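Side-chain contact in histidinol-phosphatase (Listeria monocytogenes serotype 4b str. H7858, PDB 6NLR), which probably hydrolyses histidinol phosphate to histidinol in histidine biosynthesis, using a trinuclear metal centre: residues E139-G144 with G150-A155. Numbering follows the deposited sequence.
Sequences EDYNEG and GGFEQA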
loop_
_atom_site.group_PDB
_atom_site.type_symbol
_atom_site.label_atom_id
_atom_site.label_comp_id
_atom_site.label_asym_id
_atom_site.label_seq_id
_atom_site.Cartn_x
_atom_site.Cartn_y
_atom_site.Cartn_z
ATOM N N GLU A 139 0.243 8.412 17.686
ATOM C CA GLU A 139 -0.587 9.371 18.462
ATOM C C GLU A 139 -1.763 9.824 17.577
ATOM O O GLU A 139 -2.910 9.902 18.075
ATOM C CB GLU A 139 0.252 10.551 18.952
ATOM C CG GLU A 139 1.316 10.146 19.963
ATOM C CD GLU A 139 2.664 9.652 19.424
ATOM O OE1 GLU A 139 2.872 9.558 18.168
ATOM O OE2 GLU A 139 3.541 9.385 20.269
ATOM N N ASP A 140 -1.498 10.078 16.301
ATOM C CA ASP A 140 -2.545 10.545 15.371
ATOM C C ASP A 140 -3.532 9.401 15.137
ATOM O O ASP A 140 -4.760 9.670 15.090
ATOM C CB ASP A 140 -1.926 11.079 14.086
ATOM C CG ASP A 140 -2.967 11.589 13.125
ATOM O OD1 ASP A 140 -3.492 12.718 13.376
ATOM O OD2 ASP A 140 -3.260 10.856 12.164
ATOM N N TYR A 141 -3.033 8.161 15.055
ATOM C CA TYR A 141 -3.883 6.954 14.860
ATOM C C TYR A 141 -4.749 6.731 16.102
ATOM O O TYR A 141 -5.943 6.400 15.957
ATOM C CB TYR A 141 -3.049 5.701 14.573
ATOM C CG TYR A 141 -3.837 4.468 14.207
ATOM C CD1 TYR A 141 -4.655 4.449 13.095
ATOM C CD2 TYR A 141 -3.760 3.308 14.958
ATOM C CE1 TYR A 141 -5.372 3.314 12.735
ATOM C CE2 TYR A 141 -4.459 2.157 14.616
ATOM C CZ TYR A 141 -5.272 2.164 13.499
ATOM O OH TYR A 141 -5.996 1.060 13.161
ATOM N N ASN A 142 -4.155 6.886 17.285
ATOM C CA ASN A 142 -4.870 6.790 18.581
ATOM C C ASN A 142 -6.032 7.792 18.588
ATOM O O ASN A 142 -7.172 7.380 18.844
ATOM C CB ASN A 142 -3.947 7.059 19.772
ATOM C CG ASN A 142 -4.654 6.778 21.079
ATOM O OD1 ASN A 142 -5.485 5.880 21.157
ATOM N ND2 ASN A 142 -4.334 7.532 22.098
ATOM N N GLU A 143 -5.731 9.074 18.349
ATOM C CA GLU A 143 -6.701 10.181 18.547
ATOM C C GLU A 143 -7.748 10.144 17.434
ATOM O O GLU A 143 -8.898 10.403 17.727
ATOM C CB GLU A 143 -5.980 11.524 18.608
ATOM C CG GLU A 143 -5.289 11.710 19.941
ATOM C CD GLU A 143 -4.184 12.751 19.973
ATOM O OE1 GLU A 143 -4.193 13.656 19.100
ATOM O OE2 GLU A 143 -3.339 12.671 20.896
ATOM N N GLY A 144 -7.349 9.812 16.216
ATOM C CA GLY A 144 -8.225 9.916 15.046
ATOM C C GLY A 144 -9.114 8.703 14.867
ATOM O O GLY A 144 -10.264 8.875 14.425
ATOM N N GLY A 150 -13.486 2.933 19.291
ATOM C CA GLY A 150 -13.673 2.401 20.651
ATOM C C GLY A 150 -12.551 1.494 21.130
ATOM O O GLY A 150 -12.699 0.950 22.196
ATOM N N GLY A 151 -11.467 1.330 20.376
ATOM C CA GLY A 151 -10.338 0.487 20.802
ATOM C C GLY A 151 -9.620 -0.129 19.621
ATOM O O GLY A 151 -10.082 0.011 18.477
ATOM N N PHE A 152 -8.510 -0.791 19.903
ATOM C CA PHE A 152 -7.591 -1.285 18.853
ATOM C C PHE A 152 -8.323 -2.296 17.977
ATOM O O PHE A 152 -8.213 -2.202 16.738
ATOM C CB PHE A 152 -6.307 -1.859 19.448
ATOM C CG PHE A 152 -5.268 -2.133 18.394
ATOM C CD1 PHE A 152 -4.414 -1.124 17.975
ATOM C CD2 PHE A 152 -5.180 -3.384 17.790
ATOM C CE1 PHE A 152 -3.463 -1.381 16.996
ATOM C CE2 PHE A 152 -4.229 -3.640 16.824
ATOM C CZ PHE A 152 -3.387 -2.636 16.407
ATOM N N GLU A 153 -9.077 -3.207 18.588
ATOM C CA GLU A 153 -9.797 -4.270 17.838
ATOM C C GLU A 153 -10.898 -3.633 16.971
ATOM O O GLU A 153 -11.079 -4.045 15.794
ATOM C CB GLU A 153 -10.367 -5.336 18.780
ATOM C CG GLU A 153 -11.126 -6.387 18.005
ATOM C CD GLU A 153 -11.822 -7.479 18.785
ATOM O OE1 GLU A 153 -11.678 -7.495 20.021
ATOM O OE2 GLU A 153 -12.478 -8.336 18.128
ATOM N N GLN A 154 -11.656 -2.699 17.541
ATOM C CA GLN A 154 -12.729 -1.999 16.785
ATOM C C GLN A 154 -12.101 -1.281 15.572
ATOM O O GLN A 154 -12.708 -1.289 14.497
ATOM C CB GLN A 154 -13.495 -1.051 17.697
ATOM C CG GLN A 154 -14.336 -1.762 18.754
ATOM C CD GLN A 154 -13.627 -1.860 20.086
ATOM O OE1 GLN A 154 -12.419 -2.014 20.167
ATOM N NE2 GLN A 154 -14.370 -1.731 21.171
ATOM N N ALA A 155 -10.907 -0.702 15.735
ATOM C CA ALA A 155 -10.141 -0.059 14.645
ATOM C C ALA A 155 -9.749 -1.100 13.594
ATOM O O ALA A 155 -9.890 -0.774 12.383
ATOM C CB ALA A 155 -8.933 0.665 15.179
HETATM O O HOH W 1 -5.946 -1.159 14.572
#
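Y141 reaches from helix 138-149 to the first turn of helix 152-168, where it meets F152 and A155. With CG anti to the backbone N (chi1 -173°), its CB directs the ring across the gap between the two helices. Partway along, CE2 comes 4.4 Å from CE1 of F152, which lies near the plane of the tyrosine ring at its edge. Next, CZ passes 4.3 Å from the CB of A155, and OH at the tip comes closer still, 3.6 Å from that same methyl. Alanine suits this place because a small side chain leaves room for the phenol on a buried helix face.

The hydroxyl of this buried tyrosine is satisfied by a water 2.6 Å from Y141 OH, in the ring plane at its edge. That water also donates a weak bond to F152 O and sits 3.4 Å above the plane of the F152 ring, over the centre of its pi face. G150 and G151 both have positive phi, where a side chain would crowd the preceding carbonyl, so glycines suit this turn, with G151 as N-cap. The arrangement is an alpha-alpha hairpin at the periphery of the TIM-barrel-like PHP domain.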